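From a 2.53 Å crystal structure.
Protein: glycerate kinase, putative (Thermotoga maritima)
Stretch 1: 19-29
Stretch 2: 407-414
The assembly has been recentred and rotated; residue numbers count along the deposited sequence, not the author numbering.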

# COMPACT_ATOMS: atom_id res chain seq x y z
N LEU A 19 27.01 -8.92 -8.38
CA LEU A 19 25.65 -9.14 -8.89
C LEU A 19 24.63 -8.92 -7.77
O LEU A 19 23.57 -8.33 -8.01
CB LEU A 19 25.50 -10.54 -9.47
CG LEU A 19 24.23 -10.67 -10.32
CD1 LEU A 19 24.37 -9.82 -11.60
CD2 LEU A 19 23.88 -12.14 -10.66
N LYS A 20 24.94 -9.39 -6.57
CA LYS A 20 24.14 -9.10 -5.38
C LYS A 20 23.96 -7.58 -5.22
O LYS A 20 22.83 -7.11 -5.01
CB LYS A 20 24.81 -9.69 -4.14
CG LYS A 20 23.93 -9.77 -2.90
CD LYS A 20 24.65 -10.57 -1.79
CE LYS A 20 24.36 -10.02 -0.38
NZ LYS A 20 25.29 -8.91 0.02
N LYS A 21 25.06 -6.82 -5.34
CA LYS A 21 25.01 -5.35 -5.19
C LYS A 21 24.16 -4.71 -6.28
O LYS A 21 23.43 -3.74 -6.04
CB LYS A 21 26.41 -4.73 -5.24
CG LYS A 21 27.16 -4.83 -3.94
CD LYS A 21 28.65 -4.50 -4.11
CE LYS A 21 29.39 -4.64 -2.79
NZ LYS A 21 30.75 -5.15 -3.03
N LEU A 22 24.27 -5.27 -7.48
CA LEU A 22 23.54 -4.77 -8.63
C LEU A 22 22.03 -4.89 -8.45
O LEU A 22 21.28 -3.96 -8.74
CB LEU A 22 23.98 -5.55 -9.87
CG LEU A 22 23.72 -4.90 -11.22
CD1 LEU A 22 24.13 -3.44 -11.20
CD2 LEU A 22 24.50 -5.65 -12.28
N ALA A 23 21.58 -6.04 -7.95
CA ALA A 23 20.15 -6.25 -7.73
C ALA A 23 19.61 -5.40 -6.56
O ALA A 23 18.47 -4.93 -6.64
CB ALA A 23 19.85 -7.70 -7.51
N ILE A 24 20.41 -5.19 -5.51
CA ILE A 24 20.01 -4.33 -4.39
C ILE A 24 19.83 -2.88 -4.89
O ILE A 24 18.85 -2.22 -4.55
CB ILE A 24 21.05 -4.39 -3.20
CG1 ILE A 24 20.87 -5.69 -2.39
CG2 ILE A 24 20.92 -3.20 -2.24
CD1 ILE A 24 22.08 -6.07 -1.57
N GLU A 25 20.77 -2.40 -5.70
CA GLU A 25 20.65 -1.04 -6.23
C GLU A 25 19.38 -0.93 -7.07
O GLU A 25 18.62 0.00 -6.88
CB GLU A 25 21.88 -0.60 -7.03
CG GLU A 25 22.11 0.89 -6.90
CD GLU A 25 22.71 1.52 -8.12
OE1 GLU A 25 23.35 0.80 -8.92
OE2 GLU A 25 22.54 2.76 -8.27
N ILE A 26 19.12 -1.88 -7.95
CA ILE A 26 17.90 -1.83 -8.80
C ILE A 26 16.61 -1.78 -7.96
O ILE A 26 15.69 -0.99 -8.27
CB ILE A 26 17.80 -3.04 -9.77
CG1 ILE A 26 18.90 -2.95 -10.83
CG2 ILE A 26 16.44 -3.07 -10.43
CD1 ILE A 26 19.22 -4.27 -11.43
N VAL A 27 16.56 -2.63 -6.92
CA VAL A 27 15.46 -2.61 -5.97
C VAL A 27 15.39 -1.28 -5.25
O VAL A 27 14.32 -0.69 -5.22
CB VAL A 27 15.54 -3.79 -4.99
CG1 VAL A 27 14.53 -3.65 -3.87
CG2 VAL A 27 15.33 -5.13 -5.75
N LYS A 28 16.51 -0.76 -4.73
CA LYS A 28 16.50 0.54 -4.01
C LYS A 28 16.04 1.71 -4.91
O LYS A 28 15.14 2.46 -4.54
CB LYS A 28 17.86 0.87 -3.37
CG LYS A 28 18.07 0.29 -1.96
CD LYS A 28 19.40 0.80 -1.31
CE LYS A 28 19.68 0.23 0.11
NZ LYS A 28 19.56 -1.28 0.24
N LYS A 29 16.64 1.83 -6.08
CA LYS A 29 16.27 2.87 -7.03
C LYS A 29 14.86 2.69 -7.61
O LYS A 29 14.22 3.68 -7.95
CB LYS A 29 17.29 2.92 -8.18
CG LYS A 29 18.66 3.42 -7.79
CD LYS A 29 18.70 4.94 -7.77
CE LYS A 29 19.98 5.47 -7.11
NZ LYS A 29 20.04 6.98 -7.07
N SER A 407 22.80 -16.10 7.37
CA SER A 407 23.48 -16.35 6.12
C SER A 407 23.74 -15.05 5.35
O SER A 407 24.05 -15.09 4.15
CB SER A 407 22.63 -17.31 5.30
OG SER A 407 21.27 -16.93 5.34
N GLY A 408 23.62 -13.91 6.04
CA GLY A 408 23.93 -12.60 5.46
C GLY A 408 23.07 -12.25 4.27
O GLY A 408 23.55 -11.68 3.29
N ALA A 409 21.78 -12.60 4.35
CA ALA A 409 20.88 -12.52 3.21
C ALA A 409 19.65 -11.66 3.48
O ALA A 409 18.68 -11.70 2.71
CB ALA A 409 20.48 -13.93 2.80
N LEU A 410 19.67 -10.87 4.55
CA LEU A 410 18.60 -9.91 4.82
C LEU A 410 18.83 -8.65 3.99
O LEU A 410 19.95 -8.17 3.89
CB LEU A 410 18.55 -9.51 6.31
CG LEU A 410 17.81 -10.43 7.29
CD1 LEU A 410 17.94 -9.86 8.69
CD2 LEU A 410 16.33 -10.61 6.92
N LEU A 411 17.75 -8.12 3.39
CA LEU A 411 17.78 -6.80 2.75
C LEU A 411 17.24 -5.78 3.73
O LEU A 411 16.08 -5.84 4.12
CB LEU A 411 16.94 -6.77 1.46
CG LEU A 411 16.75 -5.34 0.92
CD1 LEU A 411 17.96 -4.85 0.18
CD2 LEU A 411 15.53 -5.27 0.03
N ILE A 412 18.10 -4.83 4.11
CA ILE A 412 17.76 -3.77 5.05
C ILE A 412 17.79 -2.45 4.32
O ILE A 412 18.86 -2.00 3.92
CB ILE A 412 18.79 -3.70 6.21
CG1 ILE A 412 19.02 -5.08 6.85
CG2 ILE A 412 18.37 -2.62 7.25
CD1 ILE A 412 18.13 -5.39 8.01
N THR A 413 16.63 -1.84 4.12
CA THR A 413 16.52 -0.54 3.45
C THR A 413 16.23 0.58 4.43
O THR A 413 16.68 1.71 4.23
CB THR A 413 15.37 -0.53 2.43
OG1 THR A 413 14.13 -0.82 3.09
CG2 THR A 413 15.61 -1.56 1.34
N GLY A 414 15.51 0.26 5.51
CA GLY A 414 14.96 1.26 6.42
C GLY A 414 13.55 1.59 5.97
O GLY A 414 13.13 1.15 4.91

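A helix can pack against a neighbouring segment without a single hydrogen bond passing between them; here one apolar side chain fills the space between them, and a long side chain at the margin lies against it. The contact between residues 19-29 and 407-414 of this glycerate kinase illustrates the principle on a small scale, with 237 Å² buried in all, counting both sides. The two stretches lie 383 residues or more apart in sequence wherever they touch. Stretch 1 is helical throughout, its backbone satisfied by i to i+4 bonds such as K28 N to I24 O at 2.8 Å, so that what it offers its partner is side chains. K20, I24, V27 and K28 recur at the three- and four-residue spacing that brings them to one side of a helix.

Stretch 2 begins without touching: S407 is out of reach of the helix. At G408 the chain takes a positive phi of 61°, a conformation that by itself favours glycine. The residue contributes its backbone to the contact, for the nearest approach is from K20 CE to G408 O at 4.1 Å. K20 points its CA-to-CB bond toward stretch 2 and extends through t rotamers at chi1 and chi2, so this long, flexible side chain spans a gap where the backbones are still well separated, K20 CA lying 9.8 Å from A409 CA. A409 itself, small and buried, and L410 after it make no contact with the helix.

L411 is the centre of the arrangement. It has the largest covered area of any residue here, 61 Å², and it is buried. Its CA-to-CB bond runs sideways, but chi1 near t and chi2 near p bring the end of the side chain closer to the helix. The forked end of leucine suits this place, since its two methyls meet different helix residues: L411 CD1 lies 4.0 Å from I24 CG1, and L411 CD2 lies 4.3 Å from V27 CG1. Both helix residues direct their CB atoms toward stretch 2, and these are ordinary van der Waals distances between apolar groups, which gain by being removed from water together.

I412 turns its CB away, leaving its backbone to face the helix. K28 NZ approaches I412 O, but at 3.8 Å the pair is not a hydrogen bond. The same lysine also lies across its neighbours, with K28 NZ 3.9 Å from L411 CD1 and 4.1 Å from T413 CG2. K28 starts sideways, and a chain extended at chi2 and chi3, then bent at chi4 to p, carries its end nearer; with 53 Å² covered, it forms an exposed flank to the leucine contact.

T413 points toward the helix, and its two branches have separate partners: the methyl CG2 meets K28, whereas T413 OG1 donates a hydrogen bond to G414 O at 2.9 Å within its own stretch. G414 stays out of reach, and its backbone angles, at which a CB would be jammed against the preceding carbonyl, call for glycine.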